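Local coordinates for STIL N-terminal domain-containing protein (Trichoplax adhaerens, PDB 5OI9), which probably takes part in centriole assembly as a STIL relative, its N-terminal domain being the likely region for CEP85 binding, at residues 50-55 against 179-184; 89-94 against 115-120; 135-140 against 324-329; 183-188 against 342-347. All blocks are in the same frame, centred on the assembly; numbering follows the deposited sequence. Where two conformers were deposited one is given.

All four interactions belong to one curled mixed sheet and the two helices laid against it, within the STIL N-terminal family region. Interactions 1 and 4 share strand 180-192, their centres about 13 Å apart, while interaction 3 brings in strand 322-334, the neighbour of that strand, about 12 Å from interaction 4 between centres. Interaction 2 spans strands 85-97 and 118-126 and meets interaction 1 through Phe92, which packs on helix 45-61. Along the chain, interaction 2 falls between the two segments of interaction 1, interaction 3 opens before interaction 1 closes, and interactions 3 and 4 alternate as well. The contacts thus join parts of the nine-strand sheet, apart from the chain's separate seven-strand one.

Interaction 1 (50-55 against 179-184); sequences LAQRSA and DEISIN
Gln52 of helix 45-61 lays its side chain across two isoleucines of strand 180-192, and those three buried residues make up the whole contact. The dense part is at Ile181. Its CG2 methyl approaches CD of Gln52 to 3.6 Å and CG of the same residue to 3.7 Å, and Ile181 CD1 stands 3.6 Å from Gln52 OE1, which puts two methyls of one side chain against the amide end of the other. Leaving the helix with CG anti to the backbone N (chi1 -171°), Gln52 then bends at its second torsion (chi2 -79°), which turns the amide along the strand toward Ile181. Ile183 is met nearer the root of the glutamine and less closely, its CD1 lying 3.9 Å from Gln52 CB. No hydrogen bond crosses the contact, and only apolar groups of the strand face the amide. Helix 45-61 here covers one face of the curled mixed sheet: Ala51 and Ala55 rest on strand 118-126, and Gln52 also touches Tyr174 and Val176 of strand 167-176, the hairpin partner of strand 180-192. Within the helix, Leu50 O takes both the backbone N and the hydroxyl of Ser54, from opposite faces of its carbonyl plane. The other side of the arrangement is looser. Arg53 is exposed and its guanidinium leads away from the strand, the CA–CB bond of Ser182 is directed away from the helix, and Asp179, at the hairpin turn, is exposed too.

Interaction 2 (89-94 against 115-120); sequences IDRFDP and PGDVII
The guanidinium of Arg91 meets Asp117 at its edge, and Asp90 OD1 is also at the edge of the same group, in its plane. The two terminal nitrogens converge end-on on one oxygen: Arg91 NH2 lies 2.7 Å from Asp117 OD1 and Arg91 NH1 3.0 Å from Asp117 OD1. Both reach that oxygen from the same face of the carboxylate; NH1 comes on the syn side, while NH2 stands 48° above the plane, and the two flat groups are turned 48° from each other. A weak bond of 3.3 Å from Arg91 NH1 to Asp117 OD2 adds to the grip, and OD2 also accepts from the backbone N of Ile114. On the other flank Arg91 NE is 3.5 Å from Asp90 OD1, so one arginine, its chain bent at chi3 (-68°), lies between two carboxylates. A leucine in place of Arg91 would probably leave the buried Asp117 carboxylate without its countercharge and Asp90 without its partner. Deeper in, the ends of Ile89 and Ile120 meet, CD1 to CD1, at 3.8 Å, closing the apolar side of the contact. Strand 69-79 pairs with both 85-97 and 118-126 and therefore runs between the contacting strands, and Asp90 and Arg91 both face its Leu74, as in a classic beta bulge.

Interaction 3 (135-140 against 324-329); sequences SPFSIS and YCQASD
Ile139 sets its CD1 methyl over one face of the Tyr324 ring, off centre toward the rim and nearest the hydroxyl end, 3.4 Å from Tyr324 CZ. The methyl is 3.8 Å from the ring centroid, a CH-pi contact. In Ile139 the CG1 branch is turned to the far side from its own backbone N (chi1 -174°), and the bend at chi2 (59°) brings CD1 over the ring. Gln326 starts with CG between its backbone N and carbonyl carbon (chi1 68°), and from there its extended chain carries OE1 to the backbone of Phe137, where the N is 3.3 Å away in a weak hydrogen bond. The same oxygen lies 3.4 Å from Phe137 CB and at the edge of the ring, whose plane stands nearly perpendicular to the amide. Phe137 stacks on His171, and Ser138 is the N-cap of helix 139-155. An alanine at Tyr324 takes away the ring, and Ile139 CD1 would probably lose its support on this strand. One weak polar bond and one apolar ring contact thus tie the approach and first turn of helix 139-155 to strand 322-334, a modest attachment at the protein surface.

Interaction 4 (183-188 against 342-347); sequences INVTSG and EYMRLQ
Two strands of the curled sheet, 183-188 and 343-347, face each other across its interior without pairing. Their axes come within 9.0 Å and run in roughly the same sense, 40° apart, and the contact is made mainly by side chains. Val185 and Met344, a selenomethionine, carry one half of it. The two side chains lie alongside one another, pointing opposite ways, and the CE methyl of Met344 ends 3.5 Å from Val185 CB, tighter than usual carbon contact. SE of Met344 follows at 3.8 Å from the same Val185 CB and 4.0 Å from Val185 CG2, while CE of Met344 also lies 3.8 Å from Val185 O. A chi1 of 157° swings Met344 away from its own backbone N, and with the rest of the chain extended it spans the gap to the other strand. At the other half, Leu346 directs its CD1 toward Ser187, whose CB is 3.8 Å from Leu346 CD1; the serine was modelled in two conformers, so the closer approach of its hydroxyl is doubtful. All four residues are buried, and no hydrogen bond joins the segments. The opposite faces of the strands are occupied differently: Arg345 forms a salt bridge with Asp42 of strand 39-44, the antiparallel neighbour of 343-348, and Thr186 packs on Phe137. Strand 180-192 pairs instead with 167-176 and 322-334. A mostly apolar layer thus joins strand 343-348, at one end of the series of paired strands, to strand 180-192, near its other end, as the sheet curls round on itself.

Interaction 1 (50-55 against 179-184)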
# COMPACT_ATOMS: atom_id res chain seq x y z
N LEU A 50 -7.59 -18.79 -15.72
CA LEU A 50 -7.78 -19.73 -14.62
C LEU A 50 -8.97 -19.33 -13.75
O LEU A 50 -9.75 -20.18 -13.31
CB LEU A 50 -6.51 -19.82 -13.77
CG LEU A 50 -5.26 -20.40 -14.42
CD1 LEU A 50 -4.07 -20.26 -13.49
CD2 LEU A 50 -5.48 -21.86 -14.79
N ALA A 51 -9.12 -18.03 -13.49
CA ALA A 51 -10.26 -17.56 -12.70
C ALA A 51 -11.57 -17.88 -13.39
O ALA A 51 -12.52 -18.38 -12.76
CB ALA A 51 -10.13 -16.05 -12.44
N GLN A 52 -11.66 -17.59 -14.69
CA GLN A 52 -12.89 -17.88 -15.42
C GLN A 52 -13.12 -19.38 -15.53
O GLN A 52 -14.27 -19.84 -15.43
CB GLN A 52 -12.84 -17.23 -16.80
CG GLN A 52 -14.15 -17.28 -17.58
CD GLN A 52 -14.41 -18.62 -18.22
OE1 GLN A 52 -13.48 -19.30 -18.67
NE2 GLN A 52 -15.67 -19.03 -18.27
N ARG A 53 -12.06 -20.15 -15.74
CA ARG A 53 -12.19 -21.60 -15.82
C ARG A 53 -12.76 -22.17 -14.53
O ARG A 53 -13.72 -22.96 -14.56
CB ARG A 53 -10.83 -22.23 -16.14
CG ARG A 53 -10.85 -23.75 -16.26
CD ARG A 53 -9.47 -24.30 -16.58
NE ARG A 53 -8.50 -24.00 -15.53
CZ ARG A 53 -8.27 -24.78 -14.47
NH1 ARG A 53 -8.95 -25.91 -14.32
NH2 ARG A 53 -7.37 -24.43 -13.56
N SER A 54 -12.19 -21.78 -13.39
CA SER A 54 -12.69 -22.26 -12.11
C SER A 54 -14.12 -21.81 -11.87
O SER A 54 -14.95 -22.57 -11.36
CB SER A 54 -11.78 -21.78 -10.98
OG SER A 54 -10.43 -22.11 -11.25
N ALA A 55 -14.44 -20.57 -12.24
CA ALA A 55 -15.78 -20.04 -12.02
C ALA A 55 -16.81 -20.78 -12.87
O ALA A 55 -17.92 -21.07 -12.40
CB ALA A 55 -15.81 -18.54 -12.33
N ASP A 179 -17.62 -19.51 -29.59
CA ASP A 179 -16.43 -18.95 -30.21
C ASP A 179 -15.36 -18.54 -29.21
O ASP A 179 -14.18 -18.83 -29.42
CB ASP A 179 -16.81 -17.73 -31.05
CG ASP A 179 -17.78 -18.06 -32.16
OD1 ASP A 179 -17.74 -19.20 -32.66
OD2 ASP A 179 -18.58 -17.18 -32.54
N GLU A 180 -15.73 -17.87 -28.13
CA GLU A 180 -14.74 -17.19 -27.31
C GLU A 180 -15.24 -17.08 -25.87
O GLU A 180 -16.42 -17.29 -25.58
CB GLU A 180 -14.43 -15.80 -27.86
CG GLU A 180 -15.61 -14.85 -27.76
CD GLU A 180 -15.43 -13.59 -28.58
OE1 GLU A 180 -14.30 -13.33 -29.04
OE2 GLU A 180 -16.43 -12.86 -28.78
N ILE A 181 -14.31 -16.74 -24.99
CA ILE A 181 -14.62 -16.31 -23.63
C ILE A 181 -14.42 -14.80 -23.58
O ILE A 181 -13.36 -14.29 -23.95
CB ILE A 181 -13.72 -17.02 -22.61
CG1 ILE A 181 -13.75 -18.54 -22.83
CG2 ILE A 181 -14.14 -16.68 -21.19
CD1 ILE A 181 -12.64 -19.29 -22.12
N SER A 182 -15.45 -14.08 -23.14
CA SER A 182 -15.38 -12.64 -22.99
C SER A 182 -15.50 -12.27 -21.52
O SER A 182 -16.31 -12.85 -20.79
CB SER A 182 -16.49 -11.94 -23.80
OG SER A 182 -17.77 -12.31 -23.32
N ILE A 183 -14.68 -11.32 -21.08
CA ILE A 183 -14.66 -10.90 -19.68
C ILE A 183 -14.60 -9.38 -19.62
O ILE A 183 -13.77 -8.75 -20.29
CB ILE A 183 -13.46 -11.48 -18.91
CG1 ILE A 183 -13.37 -13.00 -19.09
CG2 ILE A 183 -13.56 -11.14 -17.43
CD1 ILE A 183 -12.25 -13.63 -18.30
N ASN A 184 -15.49 -8.78 -18.83
CA ASN A 184 -15.39 -7.37 -18.47
C ASN A 184 -14.75 -7.27 -17.09
O ASN A 184 -15.34 -7.72 -16.10
CB ASN A 184 -16.76 -6.70 -18.49
CG ASN A 184 -16.69 -5.23 -18.09
OD1 ASN A 184 -17.04 -4.86 -16.97
ND2 ASN A 184 -16.23 -4.39 -19.01

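Interaction 2 (89-94 against 115-120)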
# COMPACT_ATOMS: atom_id res chain seq x y z
N ILE A 89 -0.46 -8.39 -11.16
CA ILE A 89 -1.37 -9.46 -10.78
C ILE A 89 -1.19 -10.62 -11.75
O ILE A 89 -1.43 -10.48 -12.95
CB ILE A 89 -2.83 -8.97 -10.78
CG1 ILE A 89 -2.99 -7.76 -9.86
CG2 ILE A 89 -3.77 -10.09 -10.36
CD1 ILE A 89 -4.40 -7.23 -9.79
N ASP A 90 -0.77 -11.78 -11.22
CA ASP A 90 -0.47 -12.92 -12.08
C ASP A 90 -0.85 -14.27 -11.48
O ASP A 90 -0.44 -15.30 -12.01
CB ASP A 90 1.02 -12.93 -12.45
CG ASP A 90 1.92 -13.16 -11.25
OD1 ASP A 90 1.49 -12.84 -10.12
OD2 ASP A 90 3.04 -13.66 -11.44
N ARG A 91 -1.61 -14.30 -10.39
CA ARG A 91 -1.95 -15.56 -9.74
C ARG A 91 -3.42 -15.57 -9.34
O ARG A 91 -3.91 -14.60 -8.75
CB ARG A 91 -1.08 -15.80 -8.50
CG ARG A 91 0.33 -16.28 -8.81
CD ARG A 91 1.20 -16.19 -7.58
NE ARG A 91 1.43 -14.79 -7.21
CZ ARG A 91 1.62 -14.37 -5.97
NH1 ARG A 91 1.57 -15.23 -4.96
NH2 ARG A 91 1.83 -13.08 -5.73
N PHE A 92 -4.10 -16.66 -9.67
CA PHE A 92 -5.47 -16.89 -9.23
C PHE A 92 -5.46 -17.85 -8.05
O PHE A 92 -4.68 -18.80 -8.00
CB PHE A 92 -6.32 -17.47 -10.36
CG PHE A 92 -7.62 -18.06 -9.91
CD1 PHE A 92 -8.67 -17.24 -9.52
CD2 PHE A 92 -7.79 -19.43 -9.86
CE1 PHE A 92 -9.87 -17.79 -9.09
CE2 PHE A 92 -8.99 -19.98 -9.44
CZ PHE A 92 -10.03 -19.16 -9.05
N ASP A 93 -6.35 -17.59 -7.09
CA ASP A 93 -6.43 -18.40 -5.88
C ASP A 93 -7.88 -18.53 -5.45
O ASP A 93 -8.51 -17.53 -5.07
CB ASP A 93 -5.58 -17.77 -4.77
CG ASP A 93 -5.54 -18.62 -3.51
OD1 ASP A 93 -5.98 -19.79 -3.55
OD2 ASP A 93 -5.08 -18.10 -2.47
N PRO A 94 -8.46 -19.73 -5.51
CA PRO A 94 -9.86 -19.88 -5.08
C PRO A 94 -10.07 -19.57 -3.62
O PRO A 94 -11.17 -19.14 -3.24
CB PRO A 94 -10.16 -21.36 -5.40
CG PRO A 94 -9.10 -21.78 -6.36
CD PRO A 94 -7.88 -20.99 -6.00
N PRO A 115 4.47 -13.61 2.07
CA PRO A 115 4.89 -12.23 2.33
C PRO A 115 5.23 -11.52 1.03
O PRO A 115 5.95 -12.05 0.17
CB PRO A 115 6.12 -12.39 3.23
CG PRO A 115 6.56 -13.81 3.04
CD PRO A 115 5.30 -14.59 2.78
N GLY A 116 4.70 -10.31 0.87
CA GLY A 116 4.80 -9.58 -0.37
C GLY A 116 3.60 -9.72 -1.29
O GLY A 116 3.61 -9.14 -2.38
N ASP A 117 2.59 -10.48 -0.89
CA ASP A 117 1.41 -10.68 -1.72
C ASP A 117 0.43 -9.53 -1.54
O ASP A 117 0.05 -9.19 -0.41
CB ASP A 117 0.72 -12.00 -1.37
CG ASP A 117 1.29 -13.17 -2.14
OD1 ASP A 117 2.14 -12.95 -3.03
OD2 ASP A 117 0.87 -14.32 -1.87
N VAL A 118 0.02 -8.92 -2.65
CA VAL A 118 -1.16 -8.07 -2.68
C VAL A 118 -2.38 -8.97 -2.79
O VAL A 118 -2.48 -9.78 -3.72
CB VAL A 118 -1.09 -7.07 -3.84
CG1 VAL A 118 -2.36 -6.23 -3.90
CG2 VAL A 118 0.14 -6.18 -3.71
N ILE A 119 -3.30 -8.84 -1.84
CA ILE A 119 -4.52 -9.64 -1.84
C ILE A 119 -5.63 -8.84 -2.51
O ILE A 119 -6.01 -7.77 -2.03
CB ILE A 119 -4.93 -10.04 -0.41
CG1 ILE A 119 -3.74 -10.67 0.33
CG2 ILE A 119 -6.11 -10.99 -0.44
CD1 ILE A 119 -3.30 -12.00 -0.25
N ILE A 120 -6.13 -9.35 -3.63
CA ILE A 120 -7.20 -8.68 -4.37
C ILE A 120 -8.44 -9.55 -4.36
O ILE A 120 -8.48 -10.58 -5.06
CB ILE A 120 -6.77 -8.35 -5.81
CG1 ILE A 120 -5.45 -7.57 -5.83
CG2 ILE A 120 -7.86 -7.56 -6.52
CD1 ILE A 120 -4.24 -8.42 -6.15

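Interaction 3 (135-140 against 324-329)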
# COMPACT_ATOMS: atom_id res chain seq x y z
N SER A 135 -21.94 -5.45 -10.81
CA SER A 135 -20.98 -5.02 -11.82
C SER A 135 -20.22 -3.74 -11.43
O SER A 135 -18.99 -3.74 -11.47
CB SER A 135 -21.66 -4.84 -13.18
OG SER A 135 -22.31 -6.03 -13.59
N PRO A 136 -20.92 -2.67 -11.06
CA PRO A 136 -20.23 -1.40 -10.79
C PRO A 136 -19.91 -1.22 -9.31
O PRO A 136 -20.54 -1.80 -8.42
CB PRO A 136 -21.24 -0.35 -11.26
CG PRO A 136 -22.57 -1.08 -11.45
CD PRO A 136 -22.37 -2.48 -10.92
N PHE A 137 -18.90 -0.38 -9.06
CA PHE A 137 -18.49 -0.02 -7.71
C PHE A 137 -19.28 1.19 -7.23
O PHE A 137 -19.38 2.20 -7.94
CB PHE A 137 -16.99 0.29 -7.67
CG PHE A 137 -16.12 -0.93 -7.62
CD1 PHE A 137 -15.81 -1.51 -6.40
CD2 PHE A 137 -15.60 -1.49 -8.78
CE1 PHE A 137 -15.00 -2.62 -6.34
CE2 PHE A 137 -14.79 -2.61 -8.72
CZ PHE A 137 -14.49 -3.18 -7.49
N SER A 138 -19.83 1.08 -6.02
CA SER A 138 -20.56 2.16 -5.38
C SER A 138 -19.73 2.71 -4.22
O SER A 138 -18.77 2.10 -3.76
CB SER A 138 -21.92 1.68 -4.87
OG SER A 138 -21.76 0.73 -3.83
N ILE A 139 -20.13 3.90 -3.75
CA ILE A 139 -19.36 4.54 -2.68
C ILE A 139 -19.49 3.76 -1.38
O ILE A 139 -18.58 3.79 -0.54
CB ILE A 139 -19.79 6.01 -2.53
CG1 ILE A 139 -18.90 6.74 -1.53
CG2 ILE A 139 -21.26 6.11 -2.14
CD1 ILE A 139 -17.43 6.73 -1.91
N SER A 140 -20.60 3.04 -1.19
CA SER A 140 -20.74 2.21 0.00
C SER A 140 -19.70 1.09 0.01
O SER A 140 -19.16 0.74 1.06
CB SER A 140 -22.15 1.62 0.08
OG SER A 140 -22.38 0.68 -0.95
N TYR A 324 -10.45 7.42 -4.29
CA TYR A 324 -10.98 6.20 -4.88
C TYR A 324 -11.35 6.47 -6.32
O TYR A 324 -11.65 7.60 -6.70
CB TYR A 324 -12.19 5.68 -4.10
CG TYR A 324 -13.41 6.57 -4.21
CD1 TYR A 324 -13.49 7.76 -3.51
CD2 TYR A 324 -14.47 6.21 -5.02
CE1 TYR A 324 -14.60 8.58 -3.60
CE2 TYR A 324 -15.59 7.02 -5.12
CZ TYR A 324 -15.65 8.20 -4.41
OH TYR A 324 -16.76 9.00 -4.52
N CYS A 325 -11.32 5.41 -7.13
CA CYS A 325 -11.86 5.43 -8.48
C CYS A 325 -11.85 4.02 -9.06
O CYS A 325 -11.36 3.09 -8.41
CB CYS A 325 -11.08 6.37 -9.40
SG CYS A 325 -9.56 5.67 -10.06
N GLN A 326 -12.37 3.86 -10.27
CA GLN A 326 -12.38 2.55 -10.90
C GLN A 326 -11.95 2.69 -12.35
O GLN A 326 -12.00 3.77 -12.95
CB GLN A 326 -13.75 1.88 -10.82
CG GLN A 326 -14.82 2.58 -11.63
CD GLN A 326 -16.06 1.72 -11.83
OE1 GLN A 326 -16.70 1.31 -10.86
NE2 GLN A 326 -16.38 1.43 -13.08
N ALA A 327 -11.52 1.56 -12.92
CA ALA A 327 -11.20 1.46 -14.33
C ALA A 327 -11.67 0.10 -14.82
O ALA A 327 -11.76 -0.86 -14.05
CB ALA A 327 -9.70 1.63 -14.59
N SER A 328 -11.99 0.03 -16.11
CA SER A 328 -12.52 -1.21 -16.66
C SER A 328 -12.12 -1.34 -18.12
O SER A 328 -11.88 -0.34 -18.81
CB SER A 328 -14.05 -1.29 -16.52
OG SER A 328 -14.68 -0.21 -17.18
N ASP A 329 -12.04 -2.58 -18.58
CA ASP A 329 -11.74 -2.89 -19.96
C ASP A 329 -12.22 -4.30 -20.25
O ASP A 329 -12.34 -5.13 -19.35
CB ASP A 329 -10.24 -2.74 -20.24
CG ASP A 329 -9.92 -2.69 -21.73
OD1 ASP A 329 -10.83 -2.92 -22.55
OD2 ASP A 329 -8.75 -2.40 -22.07

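Interaction 4 (183-188 against 342-347)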
# COMPACT_ATOMS: atom_id res chain seq x y z
N ILE A 183 -14.68 -11.32 -21.08
CA ILE A 183 -14.66 -10.90 -19.68
C ILE A 183 -14.60 -9.38 -19.62
O ILE A 183 -13.77 -8.75 -20.29
CB ILE A 183 -13.46 -11.48 -18.91
CG1 ILE A 183 -13.37 -13.00 -19.09
CG2 ILE A 183 -13.56 -11.14 -17.43
CD1 ILE A 183 -12.25 -13.63 -18.30
N ASN A 184 -15.49 -8.78 -18.83
CA ASN A 184 -15.39 -7.37 -18.47
C ASN A 184 -14.75 -7.27 -17.09
O ASN A 184 -15.34 -7.72 -16.10
CB ASN A 184 -16.76 -6.70 -18.49
CG ASN A 184 -16.69 -5.23 -18.09
OD1 ASN A 184 -17.04 -4.86 -16.97
ND2 ASN A 184 -16.23 -4.39 -19.01
N VAL A 185 -13.56 -6.71 -17.04
CA VAL A 185 -12.79 -6.60 -15.80
C VAL A 185 -12.88 -5.17 -15.31
O VAL A 185 -12.44 -4.24 -16.00
CB VAL A 185 -11.33 -7.03 -16.01
CG1 VAL A 185 -10.55 -6.95 -14.70
CG2 VAL A 185 -11.26 -8.43 -16.60
N THR A 186 -13.45 -4.98 -14.12
CA THR A 186 -13.50 -3.68 -13.46
C THR A 186 -12.67 -3.76 -12.19
O THR A 186 -12.81 -4.70 -11.40
CB THR A 186 -14.93 -3.26 -13.13
OG1 THR A 186 -15.68 -3.09 -14.34
CG2 THR A 186 -14.95 -1.96 -12.34
N SER A 187 -11.80 -2.77 -11.98
CA SER A 187 -10.91 -2.72 -10.83
C SER A 187 -11.15 -1.43 -10.05
O SER A 187 -11.20 -0.35 -10.64
CB SER A 187 -9.44 -2.80 -11.26
OG SER A 187 -9.06 -1.64 -11.97
N GLY A 188 -11.29 -1.55 -8.74
CA GLY A 188 -11.47 -0.39 -7.88
C GLY A 188 -10.47 -0.41 -6.75
O GLY A 188 -10.07 -1.46 -6.26
N GLU A 342 0.42 -12.60 -22.59
CA GLU A 342 -0.49 -11.48 -22.78
C GLU A 342 -1.00 -10.98 -21.43
O GLU A 342 -1.19 -11.76 -20.49
CB GLU A 342 -1.66 -11.89 -23.67
CG GLU A 342 -1.25 -12.34 -25.07
CD GLU A 342 -0.64 -11.22 -25.88
OE1 GLU A 342 -1.22 -10.11 -25.90
OE2 GLU A 342 0.42 -11.44 -26.50
N TYR A 343 -1.20 -9.68 -21.32
CA TYR A 343 -1.69 -9.11 -20.08
C TYR A 343 -2.57 -7.92 -20.39
O TYR A 343 -2.65 -7.44 -21.52
CB TYR A 343 -0.54 -8.71 -19.14
CG TYR A 343 0.23 -7.51 -19.63
CD1 TYR A 343 1.20 -7.63 -20.61
CD2 TYR A 343 -0.02 -6.25 -19.10
CE1 TYR A 343 1.90 -6.53 -21.06
CE2 TYR A 343 0.68 -5.14 -19.54
CZ TYR A 343 1.63 -5.29 -20.52
OH TYR A 343 2.33 -4.20 -20.97
N MSE A 344 -3.24 -7.43 -19.35
CA MSE A 344 -4.11 -6.28 -19.45
C MSE A 344 -3.65 -5.20 -18.47
O MSE A 344 -3.36 -5.49 -17.31
CB MSE A 344 -5.55 -6.72 -19.18
CG MSE A 344 -6.49 -5.65 -18.72
SE MSE A 344 -8.12 -6.50 -18.05
CE MSE A 344 -9.19 -4.93 -17.78
N ARG A 345 -3.54 -3.96 -18.95
CA ARG A 345 -3.10 -2.84 -18.14
C ARG A 345 -4.27 -1.90 -17.88
O ARG A 345 -4.95 -1.48 -18.83
CB ARG A 345 -1.95 -2.07 -18.80
CG ARG A 345 -1.59 -0.79 -18.06
CD ARG A 345 -0.19 -0.30 -18.37
NE ARG A 345 0.84 -1.26 -17.95
CZ ARG A 345 2.13 -0.98 -17.86
NH1 ARG A 345 2.58 0.24 -18.14
NH2 ARG A 345 2.99 -1.91 -17.48
N LEU A 346 -4.50 -1.58 -16.61
CA LEU A 346 -5.49 -0.60 -16.19
C LEU A 346 -4.79 0.55 -15.49
O LEU A 346 -3.85 0.34 -14.72
CB LEU A 346 -6.54 -1.22 -15.26
CG LEU A 346 -7.47 -2.26 -15.89
CD1 LEU A 346 -8.30 -2.96 -14.83
CD2 LEU A 346 -8.36 -1.59 -16.93
N GLN A 347 -5.24 1.77 -15.77
CA GLN A 347 -4.70 2.98 -15.18
C GLN A 347 -5.73 3.58 -14.23
O GLN A 347 -6.88 3.79 -14.61
CB GLN A 347 -4.33 4.00 -16.27
CG GLN A 347 -3.36 3.48 -17.31
CD GLN A 347 -1.92 3.49 -16.83
OE1 GLN A 347 -1.26 4.53 -16.85
NE2 GLN A 347 -1.43 2.34 -16.40